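Local coordinates for protein tryptophanyl-tRNA synthetase (Cryptosporidium parvum Iowa II, PDB 3HV0) that probably catalyses the ATP-dependent attachment of tryptophan to tRNA(Trp), and is represented by its C-terminal part, which contains the class I catalytic domain with bound tryptophan, at residues 181-185 with 232-236; 167-172 with 199-203; 26-31 with 56-60; 204-208 with 244-249. All blocks are in the same frame, centred on the assembly; numbering follows the deposited sequence.

Contact 1. Residues 181-185 with 232-236. With TRP (tryptophan), chain C.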
loop_
_atom_site.group_PDB
_atom_site.type_symbol
_atom_site.label_atom_id
_atom_site.label_comp_id
_atom_site.label_asym_id
_atom_site.label_seq_id
_atom_site.Cartn_x
_atom_site.Cartn_y
_atom_site.Cartn_z
ATOM N N LYS A 181 -12.222 8.685 -9.587
ATOM C CA LYS A 181 -12.858 10.006 -9.602
ATOM C C LYS A 181 -14.366 9.873 -9.738
ATOM O O LYS A 181 -15.121 10.455 -8.967
ATOM C CB LYS A 181 -12.350 10.860 -10.758
ATOM C CG LYS A 181 -10.929 11.372 -10.623
ATOM C CD LYS A 181 -10.643 12.344 -11.762
ATOM C CE LYS A 181 -9.174 12.638 -11.927
ATOM N NZ LYS A 181 -8.963 13.570 -13.074
ATOM N N SER A 182 -14.782 9.090 -10.725
ATOM C CA SER A 182 -16.191 8.880 -11.026
ATOM C C SER A 182 -16.977 8.316 -9.829
ATOM O O SER A 182 -18.112 8.712 -9.600
ATOM C CB SER A 182 -16.321 7.955 -12.244
ATOM O OG SER A 182 -17.662 7.839 -12.688
ATOM N N ILE A 183 -16.356 7.429 -9.060
ATOM C CA ILE A 183 -17.046 6.701 -7.981
ATOM C C ILE A 183 -17.037 7.435 -6.634
ATOM O O ILE A 183 -18.057 7.498 -5.947
ATOM C CB ILE A 183 -16.413 5.325 -7.771
ATOM C CG1 ILE A 183 -16.755 4.406 -8.943
ATOM C CG2 ILE A 183 -16.884 4.716 -6.474
ATOM C CD1 ILE A 183 -15.937 3.143 -8.976
ATOM N N PHE A 184 -15.883 7.983 -6.267
ATOM C CA PHE A 184 -15.717 8.685 -4.988
ATOM C C PHE A 184 -15.758 10.206 -5.123
ATOM O O PHE A 184 -15.802 10.928 -4.131
ATOM C CB PHE A 184 -14.405 8.240 -4.335
ATOM C CG PHE A 184 -14.378 6.775 -4.002
ATOM C CD1 PHE A 184 -13.985 5.850 -4.945
ATOM C CD2 PHE A 184 -14.784 6.323 -2.766
ATOM C CE1 PHE A 184 -13.973 4.489 -4.660
ATOM C CE2 PHE A 184 -14.770 4.957 -2.472
ATOM C CZ PHE A 184 -14.364 4.046 -3.428
ATOM N N GLY A 185 -15.757 10.697 -6.349
ATOM C CA GLY A 185 -15.854 12.134 -6.582
ATOM C C GLY A 185 -14.596 12.923 -6.261
ATOM O O GLY A 185 -14.661 14.138 -6.057
ATOM N N PRO A 232 -20.072 2.888 -2.014
ATOM C CA PRO A 232 -19.127 3.096 -3.125
ATOM C C PRO A 232 -17.951 2.133 -3.190
ATOM O O PRO A 232 -17.602 1.681 -4.267
ATOM C CB PRO A 232 -18.602 4.519 -2.869
ATOM C CG PRO A 232 -19.768 5.225 -2.284
ATOM C CD PRO A 232 -20.513 4.185 -1.449
ATOM N N TYR A 233 -17.333 1.840 -2.052
ATOM C CA TYR A 233 -16.200 0.903 -2.017
ATOM C C TYR A 233 -16.610 -0.476 -2.500
ATOM O O TYR A 233 -15.841 -1.138 -3.164
ATOM C CB TYR A 233 -15.616 0.756 -0.600
ATOM C CG TYR A 233 -15.087 2.048 -0.002
ATOM C CD1 TYR A 233 -15.873 2.823 0.848
ATOM C CD2 TYR A 233 -13.791 2.486 -0.281
ATOM C CE1 TYR A 233 -15.401 3.995 1.395
ATOM C CE2 TYR A 233 -13.311 3.678 0.241
ATOM C CZ TYR A 233 -14.117 4.427 1.088
ATOM O OH TYR A 233 -13.639 5.595 1.639
ATOM N N PHE A 234 -17.819 -0.905 -2.159
ATOM C CA PHE A 234 -18.262 -2.267 -2.443
ATOM C C PHE A 234 -19.060 -2.354 -3.755
ATOM O O PHE A 234 -19.302 -3.445 -4.281
ATOM C CB PHE A 234 -19.035 -2.818 -1.235
ATOM C CG PHE A 234 -18.254 -2.721 0.052
ATOM C CD1 PHE A 234 -17.055 -3.401 0.185
ATOM C CD2 PHE A 234 -18.673 -1.902 1.104
ATOM C CE1 PHE A 234 -16.298 -3.295 1.345
ATOM C CE2 PHE A 234 -17.948 -1.814 2.257
ATOM C CZ PHE A 234 -16.752 -2.502 2.380
ATOM N N ARG A 235 -19.463 -1.207 -4.288
ATOM C CA ARG A 235 -19.911 -1.144 -5.672
ATOM C C ARG A 235 -18.694 -1.438 -6.542
ATOM O O ARG A 235 -18.747 -2.263 -7.434
ATOM C CB ARG A 235 -20.469 0.245 -5.989
ATOM C CG ARG A 235 -21.652 0.254 -6.930
ATOM C CD ARG A 235 -22.322 1.619 -6.932
ATOM N NE ARG A 235 -21.623 2.551 -7.832
ATOM C CZ ARG A 235 -21.355 3.838 -7.571
ATOM N NH1 ARG A 235 -21.700 4.401 -6.403
ATOM N NH2 ARG A 235 -20.722 4.565 -8.499
ATOM N N MET A 236 -17.589 -0.753 -6.253
ATOM C CA MET A 236 -16.344 -0.894 -7.015
ATOM C C MET A 236 -15.794 -2.334 -6.981
ATOM O O MET A 236 -15.521 -2.931 -8.009
ATOM C CB MET A 236 -15.302 0.078 -6.454
ATOM C CG MET A 236 -13.910 -0.056 -7.051
ATOM S SD MET A 236 -12.678 0.553 -5.900
ATOM C CE MET A 236 -12.903 -0.606 -4.528
HETATM N N TRP C . -13.913 3.658 6.180
HETATM C CA TRP C . -15.000 3.198 7.095
HETATM C C TRP C . -15.455 4.350 7.978
HETATM O O TRP C . -14.715 5.336 8.150
HETATM C CB TRP C . -14.570 1.992 7.953
HETATM C CG TRP C . -14.711 0.662 7.251
HETATM C CD1 TRP C . -13.700 -0.109 6.729
HETATM C CD2 TRP C . -15.924 -0.067 7.008
HETATM N NE1 TRP C . -14.211 -1.256 6.185
HETATM C CE2 TRP C . -15.572 -1.250 6.329
HETATM C CE3 TRP C . -17.266 0.165 7.298
HETATM C CZ2 TRP C . -16.516 -2.197 5.936
HETATM C CZ3 TRP C . -18.201 -0.774 6.902
HETATM C CH2 TRP C . -17.820 -1.939 6.216
HETATM O OXT TRP C . -16.579 4.294 8.512
#

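Contact 2. Residues 167-172 with 199-203. With TRP (tryptophan), chain C.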
loop_
_atom_site.group_PDB
_atom_site.type_symbol
_atom_site.label_atom_id
_atom_site.label_comp_id
_atom_site.label_asym_id
_atom_site.label_seq_id
_atom_site.Cartn_x
_atom_site.Cartn_y
_atom_site.Cartn_z
ATOM N N ASP A 167 -3.929 -8.485 -2.775
ATOM C CA ASP A 167 -5.252 -8.198 -3.310
ATOM C C ASP A 167 -5.434 -6.712 -3.538
ATOM O O ASP A 167 -6.158 -6.326 -4.426
ATOM C CB ASP A 167 -6.337 -8.721 -2.381
ATOM C CG ASP A 167 -6.529 -10.225 -2.479
ATOM O OD1 ASP A 167 -6.063 -10.831 -3.469
ATOM O OD2 ASP A 167 -7.176 -10.806 -1.565
ATOM N N ILE A 168 -4.782 -5.868 -2.745
ATOM C CA ILE A 168 -4.818 -4.423 -3.006
ATOM C C ILE A 168 -4.268 -4.170 -4.399
ATOM O O ILE A 168 -4.876 -3.479 -5.206
ATOM C CB ILE A 168 -4.010 -3.615 -1.969
ATOM C CG1 ILE A 168 -4.700 -3.682 -0.587
ATOM C CG2 ILE A 168 -3.828 -2.144 -2.439
ATOM C CD1 ILE A 168 -3.805 -3.311 0.574
ATOM N N LEU A 169 -3.116 -4.762 -4.678
ATOM C CA LEU A 169 -2.435 -4.598 -5.967
ATOM C C LEU A 169 -3.265 -5.120 -7.155
ATOM O O LEU A 169 -3.288 -4.506 -8.230
ATOM C CB LEU A 169 -1.060 -5.281 -5.915
ATOM C CG LEU A 169 0.018 -4.558 -5.095
ATOM C CD1 LEU A 169 1.232 -5.455 -4.889
ATOM C CD2 LEU A 169 0.428 -3.229 -5.766
ATOM N N ARG A 170 -3.935 -6.255 -6.954
ATOM C CA ARG A 170 -4.793 -6.869 -7.970
ATOM C C ARG A 170 -6.040 -6.045 -8.281
ATOM O O ARG A 170 -6.472 -5.960 -9.426
ATOM C CB ARG A 170 -5.225 -8.256 -7.517
ATOM C CG ARG A 170 -4.144 -9.292 -7.622
ATOM C CD ARG A 170 -4.549 -10.576 -6.904
ATOM N NE ARG A 170 -3.450 -11.551 -6.861
ATOM C CZ ARG A 170 -3.020 -12.188 -5.766
ATOM N NH1 ARG A 170 -3.580 -11.990 -4.595
ATOM N NH2 ARG A 170 -2.014 -13.045 -5.847
ATOM N N ILE A 171 -6.625 -5.444 -7.264
ATOM C CA ILE A 171 -7.735 -4.505 -7.456
ATOM C C ILE A 171 -7.260 -3.225 -8.160
ATOM O O ILE A 171 -7.922 -2.715 -9.038
ATOM C CB ILE A 171 -8.366 -4.112 -6.112
ATOM C CG1 ILE A 171 -9.028 -5.329 -5.444
ATOM C CG2 ILE A 171 -9.388 -2.990 -6.314
ATOM C CD1 ILE A 171 -9.234 -5.155 -3.957
ATOM N N GLU A 172 -6.103 -2.714 -7.767
ATOM C CA GLU A 172 -5.602 -1.445 -8.305
ATOM C C GLU A 172 -5.290 -1.520 -9.782
ATOM O O GLU A 172 -5.558 -0.576 -10.526
ATOM C CB GLU A 172 -4.388 -0.971 -7.512
ATOM C CG GLU A 172 -4.802 -0.437 -6.180
ATOM C CD GLU A 172 -3.664 -0.006 -5.299
ATOM O OE1 GLU A 172 -2.477 -0.228 -5.632
ATOM O OE2 GLU A 172 -3.994 0.560 -4.225
ATOM N N ALA A 199 -8.908 0.533 -2.553
ATOM C CA ALA A 199 -8.488 -0.873 -2.685
ATOM C C ALA A 199 -8.198 -1.501 -1.319
ATOM O O ALA A 199 -8.486 -2.673 -1.090
ATOM C CB ALA A 199 -7.291 -1.006 -3.570
ATOM N N VAL A 200 -7.639 -0.709 -0.406
ATOM C CA VAL A 200 -7.369 -1.187 0.962
ATOM C C VAL A 200 -8.642 -1.595 1.681
ATOM O O VAL A 200 -8.663 -2.607 2.376
ATOM C CB VAL A 200 -6.605 -0.147 1.795
ATOM C CG1 VAL A 200 -6.277 -0.681 3.184
ATOM C CG2 VAL A 200 -5.334 0.243 1.088
ATOM N N GLN A 201 -9.714 -0.835 1.484
ATOM C CA GLN A 201 -10.994 -1.179 2.096
ATOM C C GLN A 201 -11.723 -2.276 1.370
ATOM O O GLN A 201 -12.493 -3.002 1.974
ATOM C CB GLN A 201 -11.913 0.018 2.141
ATOM C CG GLN A 201 -13.210 -0.283 2.845
ATOM C CD GLN A 201 -13.804 0.877 3.539
ATOM O OE1 GLN A 201 -15.007 0.958 3.661
ATOM N NE2 GLN A 201 -12.982 1.790 3.992
ATOM N N ALA A 202 -11.532 -2.350 0.060
ATOM C CA ALA A 202 -12.125 -3.407 -0.748
ATOM C C ALA A 202 -11.563 -4.785 -0.386
ATOM O O ALA A 202 -12.314 -5.730 -0.230
ATOM C CB ALA A 202 -11.911 -3.122 -2.204
ATOM N N ALA A 203 -10.249 -4.863 -0.206
ATOM C CA ALA A 203 -9.512 -6.124 -0.156
ATOM C C ALA A 203 -10.011 -7.187 0.852
ATOM O O ALA A 203 -9.913 -8.387 0.580
ATOM C CB ALA A 203 -8.003 -5.859 0.033
HETATM N N TRP C . -13.913 3.658 6.180
HETATM C CA TRP C . -15.000 3.198 7.095
HETATM C C TRP C . -15.455 4.350 7.978
HETATM O O TRP C . -14.715 5.336 8.150
HETATM C CB TRP C . -14.570 1.992 7.953
HETATM C CG TRP C . -14.711 0.662 7.251
HETATM C CD1 TRP C . -13.700 -0.109 6.729
HETATM C CD2 TRP C . -15.924 -0.067 7.008
HETATM N NE1 TRP C . -14.211 -1.256 6.185
HETATM C CE2 TRP C . -15.572 -1.250 6.329
HETATM C CE3 TRP C . -17.266 0.165 7.298
HETATM C CZ2 TRP C . -16.516 -2.197 5.936
HETATM C CZ3 TRP C . -18.201 -0.774 6.902
HETATM C CH2 TRP C . -17.820 -1.939 6.216
HETATM O OXT TRP C . -16.579 4.294 8.512
#

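Contact 3. Residues 26-31 with 56-60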
loop_
_atom_site.group_PDB
_atom_site.type_symbol
_atom_site.label_atom_id
_atom_site.label_comp_id
_atom_site.label_asym_id
_atom_site.label_seq_id
_atom_site.Cartn_x
_atom_site.Cartn_y
_atom_site.Cartn_z
ATOM N N PHE A 26 -28.603 3.754 -7.187
ATOM C CA PHE A 26 -27.321 3.117 -6.888
ATOM C C PHE A 26 -27.318 1.659 -7.332
ATOM O O PHE A 26 -26.278 1.133 -7.699
ATOM C CB PHE A 26 -27.014 3.204 -5.386
ATOM C CG PHE A 26 -26.325 4.483 -4.964
ATOM C CD1 PHE A 26 -26.518 5.679 -5.660
ATOM C CD2 PHE A 26 -25.495 4.491 -3.841
ATOM C CE1 PHE A 26 -25.882 6.846 -5.255
ATOM C CE2 PHE A 26 -24.855 5.657 -3.430
ATOM C CZ PHE A 26 -25.052 6.835 -4.136
ATOM N N GLY A 27 -28.485 1.023 -7.303
ATOM C CA GLY A 27 -28.632 -0.371 -7.709
ATOM C C GLY A 27 -28.905 -1.306 -6.546
ATOM O O GLY A 27 -28.721 -2.515 -6.670
ATOM N N CYS A 28 -29.352 -0.756 -5.419
ATOM C CA CYS A 28 -29.653 -1.559 -4.238
ATOM C C CYS A 28 -31.044 -2.150 -4.341
ATOM O O CYS A 28 -31.803 -1.804 -5.234
ATOM C CB CYS A 28 -29.534 -0.723 -2.960
ATOM S SG CYS A 28 -27.979 0.210 -2.833
ATOM N N LYS A 29 -31.350 -3.064 -3.432
ATOM C CA LYS A 29 -32.683 -3.637 -3.293
ATOM C C LYS A 29 -33.139 -3.420 -1.854
ATOM O O LYS A 29 -32.332 -3.470 -0.937
ATOM C CB LYS A 29 -32.657 -5.138 -3.607
ATOM C CG LYS A 29 -33.043 -5.497 -5.032
ATOM C CD LYS A 29 -32.281 -6.719 -5.550
ATOM C CE LYS A 29 -32.551 -6.964 -7.049
ATOM N NZ LYS A 29 -31.333 -7.447 -7.794
ATOM N N LEU A 30 -34.425 -3.175 -1.657
ATOM C CA LEU A 30 -34.977 -3.144 -0.316
ATOM C C LEU A 30 -35.179 -4.563 0.209
ATOM O O LEU A 30 -35.509 -5.484 -0.534
ATOM C CB LEU A 30 -36.276 -2.354 -0.271
ATOM C CG LEU A 30 -36.129 -0.897 0.160
ATOM C CD1 LEU A 30 -35.017 -0.197 -0.590
ATOM C CD2 LEU A 30 -37.453 -0.165 -0.007
ATOM N N ILE A 31 -34.974 -4.714 1.510
ATOM C CA ILE A 31 -35.023 -5.996 2.186
ATOM C C ILE A 31 -36.497 -6.368 2.322
ATOM O O ILE A 31 -37.300 -5.578 2.819
ATOM C CB ILE A 31 -34.301 -5.911 3.561
ATOM C CG1 ILE A 31 -32.805 -5.586 3.372
ATOM C CG2 ILE A 31 -34.425 -7.204 4.326
ATOM C CD1 ILE A 31 -32.057 -5.288 4.654
ATOM N N PHE A 56 -31.661 -1.444 8.987
ATOM C CA PHE A 56 -31.011 -2.112 7.869
ATOM C C PHE A 56 -32.118 -2.357 6.866
ATOM O O PHE A 56 -32.958 -3.253 7.056
ATOM C CB PHE A 56 -30.334 -3.423 8.288
ATOM C CG PHE A 56 -28.949 -3.239 8.822
ATOM C CD1 PHE A 56 -28.734 -2.985 10.169
ATOM C CD2 PHE A 56 -27.856 -3.262 7.968
ATOM C CE1 PHE A 56 -27.442 -2.785 10.652
ATOM C CE2 PHE A 56 -26.573 -3.073 8.446
ATOM C CZ PHE A 56 -26.364 -2.841 9.791
ATOM N N LEU A 57 -32.150 -1.527 5.826
ATOM C CA LEU A 57 -33.259 -1.519 4.872
ATOM C C LEU A 57 -32.906 -2.058 3.488
ATOM O O LEU A 57 -33.793 -2.333 2.698
ATOM C CB LEU A 57 -33.826 -0.109 4.719
ATOM C CG LEU A 57 -32.922 1.110 4.486
ATOM C CD1 LEU A 57 -31.515 0.786 4.050
ATOM C CD2 LEU A 57 -33.542 2.057 3.490
ATOM N N SER A 58 -31.612 -2.229 3.220
ATOM C CA SER A 58 -31.118 -2.347 1.863
ATOM C C SER A 58 -30.057 -3.440 1.751
ATOM O O SER A 58 -29.410 -3.771 2.744
ATOM C CB SER A 58 -30.542 -0.997 1.444
ATOM O OG SER A 58 -30.649 -0.825 0.056
ATOM N N HIS A 59 -29.892 -4.004 0.549
ATOM C CA HIS A 59 -28.884 -5.040 0.314
ATOM C C HIS A 59 -28.429 -5.171 -1.144
ATOM O O HIS A 59 -29.066 -4.673 -2.060
ATOM C CB HIS A 59 -29.405 -6.383 0.784
ATOM C CG HIS A 59 -30.458 -6.965 -0.109
ATOM N ND1 HIS A 59 -30.227 -8.055 -0.920
ATOM C CD2 HIS A 59 -31.737 -6.588 -0.338
ATOM C CE1 HIS A 59 -31.326 -8.333 -1.596
ATOM N NE2 HIS A 59 -32.253 -7.456 -1.264
ATOM N N ARG A 60 -27.295 -5.837 -1.323
ATOM C CA ARG A 60 -26.854 -6.388 -2.604
ATOM C C ARG A 60 -26.537 -7.865 -2.413
ATOM O O ARG A 60 -25.662 -8.220 -1.636
ATOM C CB ARG A 60 -25.597 -5.678 -3.089
ATOM C CG ARG A 60 -25.777 -4.202 -3.228
ATOM C CD ARG A 60 -24.608 -3.511 -3.923
ATOM N NE ARG A 60 -25.149 -2.560 -4.897
ATOM C CZ ARG A 60 -24.680 -1.341 -5.139
ATOM N NH1 ARG A 60 -23.620 -0.877 -4.493
ATOM N NH2 ARG A 60 -25.274 -0.584 -6.048
#

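Contact 4. Residues 204-208 with 244-249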
loop_
_atom_site.group_PDB
_atom_site.type_symbol
_atom_site.label_atom_id
_atom_site.label_comp_id
_atom_site.label_asym_id
_atom_site.label_seq_id
_atom_site.Cartn_x
_atom_site.Cartn_y
_atom_site.Cartn_z
ATOM N N PRO A 204 -10.500 -6.760 2.025
ATOM C CA PRO A 204 -10.996 -7.776 2.949
ATOM C C PRO A 204 -12.323 -8.407 2.535
ATOM O O PRO A 204 -12.705 -9.447 3.109
ATOM C CB PRO A 204 -11.143 -7.021 4.278
ATOM C CG PRO A 204 -10.272 -5.799 4.140
ATOM C CD PRO A 204 -10.327 -5.450 2.688
ATOM N N ALA A 205 -13.026 -7.833 1.557
ATOM C CA ALA A 205 -14.242 -8.506 1.040
ATOM C C ALA A 205 -13.917 -9.747 0.164
ATOM O O ALA A 205 -14.819 -10.370 -0.383
ATOM C CB ALA A 205 -15.122 -7.543 0.308
ATOM N N PHE A 206 -12.637 -10.093 0.013
ATOM C CA PHE A 206 -12.256 -11.332 -0.685
ATOM C C PHE A 206 -11.530 -12.249 0.268
ATOM O O PHE A 206 -10.611 -11.805 0.952
ATOM C CB PHE A 206 -11.308 -11.081 -1.851
ATOM C CG PHE A 206 -11.862 -10.204 -2.926
ATOM C CD1 PHE A 206 -13.032 -10.540 -3.562
ATOM C CD2 PHE A 206 -11.175 -9.084 -3.346
ATOM C CE1 PHE A 206 -13.544 -9.742 -4.559
ATOM C CE2 PHE A 206 -11.670 -8.297 -4.353
ATOM C CZ PHE A 206 -12.867 -8.614 -4.952
ATOM N N SER A 207 -11.898 -13.525 0.247
ATOM C CA SER A 207 -11.386 -14.514 1.181
ATOM C C SER A 207 -9.908 -14.792 0.996
ATOM O O SER A 207 -9.245 -15.210 1.933
ATOM C CB SER A 207 -12.159 -15.837 1.034
ATOM O OG SER A 207 -11.931 -16.432 -0.225
ATOM N N SER A 208 -9.408 -14.600 -0.225
ATOM C CA SER A 208 -7.982 -14.695 -0.454
ATOM C C SER A 208 -7.212 -13.824 0.566
ATOM O O SER A 208 -6.142 -14.220 1.024
ATOM C CB SER A 208 -7.603 -14.308 -1.897
ATOM O OG SER A 208 -7.890 -12.938 -2.177
ATOM N N LEU A 244 -10.992 -10.750 -11.501
ATOM C CA LEU A 244 -9.949 -11.388 -10.702
ATOM C C LEU A 244 -10.278 -12.863 -10.452
ATOM O O LEU A 244 -9.516 -13.568 -9.796
ATOM C CB LEU A 244 -9.798 -10.656 -9.363
ATOM C CG LEU A 244 -9.472 -9.145 -9.449
ATOM C CD1 LEU A 244 -9.545 -8.488 -8.112
ATOM C CD2 LEU A 244 -8.111 -8.882 -10.056
ATOM N N GLY A 245 -11.412 -13.321 -10.969
ATOM C CA GLY A 245 -11.888 -14.676 -10.706
ATOM C C GLY A 245 -12.298 -14.908 -9.276
ATOM O O GLY A 245 -12.173 -16.024 -8.777
ATOM N N TYR A 246 -12.783 -13.843 -8.633
ATOM C CA TYR A 246 -13.184 -13.841 -7.224
ATOM C C TYR A 246 -14.710 -13.694 -7.129
ATOM O O TYR A 246 -15.350 -13.223 -8.072
ATOM C CB TYR A 246 -12.526 -12.682 -6.468
ATOM C CG TYR A 246 -11.028 -12.789 -6.158
ATOM C CD1 TYR A 246 -10.290 -13.947 -6.399
ATOM C CD2 TYR A 246 -10.356 -11.705 -5.598
ATOM C CE1 TYR A 246 -8.926 -14.015 -6.096
ATOM C CE2 TYR A 246 -9.017 -11.762 -5.294
ATOM C CZ TYR A 246 -8.305 -12.916 -5.541
ATOM O OH TYR A 246 -6.968 -12.919 -5.222
ATOM N N LEU A 247 -15.283 -14.105 -5.993
ATOM C CA LEU A 247 -16.704 -13.918 -5.725
ATOM C C LEU A 247 -17.002 -12.455 -5.439
ATOM O O LEU A 247 -16.186 -11.755 -4.826
ATOM C CB LEU A 247 -17.150 -14.741 -4.524
ATOM C CG LEU A 247 -17.085 -16.250 -4.668
ATOM C CD1 LEU A 247 -17.646 -16.889 -3.410
ATOM C CD2 LEU A 247 -17.853 -16.700 -5.897
ATOM N N LYS A 248 -18.170 -12.004 -5.901
ATOM C CA LYS A 248 -18.694 -10.694 -5.548
ATOM C C LYS A 248 -19.129 -10.749 -4.088
ATOM O O LYS A 248 -19.872 -11.670 -3.706
ATOM C CB LYS A 248 -19.905 -10.363 -6.410
ATOM C CG LYS A 248 -19.618 -10.034 -7.867
ATOM C CD LYS A 248 -20.942 -9.856 -8.596
ATOM C CE LYS A 248 -20.772 -9.346 -10.024
ATOM N NZ LYS A 248 -20.864 -7.842 -10.064
ATOM N N PRO A 249 -18.671 -9.793 -3.259
ATOM C CA PRO A 249 -19.162 -9.760 -1.886
ATOM C C PRO A 249 -20.594 -9.226 -1.841
ATOM O O PRO A 249 -20.988 -8.403 -2.662
ATOM C CB PRO A 249 -18.218 -8.783 -1.208
ATOM C CG PRO A 249 -17.858 -7.843 -2.263
ATOM C CD PRO A 249 -17.772 -8.656 -3.526
HETATM O O HOH W 1 -16.364 -12.042 -1.941
#

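Contact 1. Residues 181-185 with 232-236
Two aromatic rings meet here at unusually short range without forming a regular stack: Phe184 CE2 lies 3.3 Å from Tyr233 CE2, with centroids 4.8 Å apart and planes inclined at 56°. Phe184 comes from the last turn of helix 177-184, just before Gly185, whose positive phi takes the chain out of the helix. Tyr233 sits on helix 231-240; its CA-to-CB bond points away, yet its ring comes back near enough to present a face to Phe184 CE2. Beside this pair, Phe184 CE2 rests 3.9 Å from Pro232 CB, and Met236 SD lies at the ring edge, 4.3 Å from Phe184 CE1. Ile183 fills the rest of the interface. Its CG2 packs 4.0 Å from Pro232 CB and its CD1 4.0 Å from Met236 CB, while CG2 also lies over one face of the Arg235 guanidinium. Phe234, between Tyr233 and Arg235, has its CA-to-CB bond pointing away from 181-185; its ring lies at the tryptophan pocket, with CZ 3.6 Å from CZ2 of the ligand. Lys181 forms salt bridges with Asp188 of its own chain and Asp188 of the second subunit. With no hydrogen bond or salt bridge between the segments, the join depends on the van der Waals fit of Ile183 and Phe184 against Pro232, Tyr233, Met236 and the Arg235 guanidinium face.

Contact 2. Residues 167-172 with 199-203
Ile168 and Ile171 are the bumps of this interface, and the alanines of 199-203 supply the hollows. Because Ala199 has only a methyl group, the helices come very close: the CA atoms of Ile168 and Ala199 are 5.1 Å apart. The Ala199 methyl settles among three side chains, 3.8 Å from Ile168 CG2, 4.0 Å from Ile171 CG2 and 3.7 Å from Glu172 CG. In return Ile171 pushes CD1 into the depression over the end of the other segment, 3.8 Å from Ala202 CB and 4.2 Å from Ala203 CB. Ile168 takes the neighbouring dip, with CG1 4.0 Å from Ala203 CB and CD1 3.9 Å from Val200 CG2. This is helix 157-174 packing on helix 192-202 within the class I catalytic domain, a Rossmann-like fold, and it lies beside the dimer interface: Val200 also touches Tyr165 of the second subunit, and Glu172 touches Val192 of that chain. Gln201 points its CA-to-CB bond away from helix 157-174 and belongs to the tryptophan pocket. At the other end, Asp167 brings CB to 4.1 Å from Ala203 CB, while its carboxylate forms a salt bridge with Arg170 (OD1 to NH1, 3.0 Å) and a hydrogen bond to Ser208.

Contact 3. Residues 26-31 with 56-60
An antiparallel pairing places the short strand 29-30 at one border of the mixed sheet of the catalytic core, against strand 56-60. Phe56 starts the second segment with its ring stacked on Phe98, and its O is 3.3 Å from Ile31 CD1. Leu57 O accepts a hydrogen bond from Ile31 N (2.9 Å) and also lies 3.3 Å from Leu30 CA in a CA-H...O contact. Together with Ser58, Leu57 forms a classic beta bulge facing His253 of strand 250-254. Ser58 pairs with Leu30 as a non-hydrogen-bonded pair, CA atoms 4.5 Å apart, and its OG donates to Lys29 O at 3.3 Å. His59 then forms the hydrogen-bonded pair with Lys29: His59 N gives to Lys29 O at 2.9 Å, and Lys29 N to His59 O at 3.1 Å. Arg60 reaches back to the turn before strand 29-30, where Gly27 closes helix 22-25 in a Schellman motif, at backbone angles that call for glycine. The guanidinium forms a salt bridge with Asp231, which ties this border to helix 231-240. Cys28 SG lies over one face of that guanidinium, 4.3 Å from Arg60 NH2.

Contact 4. Residues 204-208 with 244-249
Neither segment is a regular helix or strand over its length. In 204-208, 3-10 turns at Pro204-Ala205 and Ser207-Ser208 flank Phe206, whose phi/psi of -118/135° is extended; in 244-249, Gly245 has positive phi and the chain then runs extended to Pro249. The two pass in opposite senses, with Ala205 CA 5.9 Å from Pro249 CA and Phe206 CA 7.1 Å from Tyr246 CA. That leaves room for a water, which donates to Ala205 O at 2.8 Å and to Leu247 O at 2.9 Å. Phe206 is the main side chain. Tyr246 turns its edge to the Phe206 face, centroids 4.8 Å apart and planes at 57°, with Phe206 CG 3.4 Å from Tyr246 CD2. Leu247 O sits at the Phe206 ring edge, 3.3 Å from CE1, and Leu244 CD1 is 4.3 Å from CE2. Ala205 CB packs 3.7 Å from Pro249 CB, just ahead of strand 250-254. Ser208 OG and Tyr246 OH lie 3.2 Å apart, and each is hydrogen-bonded to Asp167 of helix 157-174. Ala205 also touches Tyr78, a residue hydrogen-bonded to the bound tryptophan. The loop leaving helix 192-202 is thus held to the one entering strand 250-254 by aromatic and apolar packing, with a water satisfying two carbonyls and Asp167 engaging both hydroxyls.

Overall arrangement
From the N terminus, contact 3 closes first, bringing strand 56-60 back onto 26-31 across an intervening helical loop; the other three follow in series with it. Contact 2 then opens at 167-172. Before it closes at 199-203, contact 1 has opened at 181-185, so these two cross. Contact 4 opens at 204-208, directly after contact 2 has closed; it crosses contact 1, which closes at 232-236, and closes last, at 244-249. Contacts 1 and 2 meet through Met236 and Ala202, contacts 2 and 4 through Asp167 and Tyr246, contacts 1 and 3 through Arg235 and Arg60. Together they join the sheet's antiparallel border, four helices and the loops beside the tryptophan site.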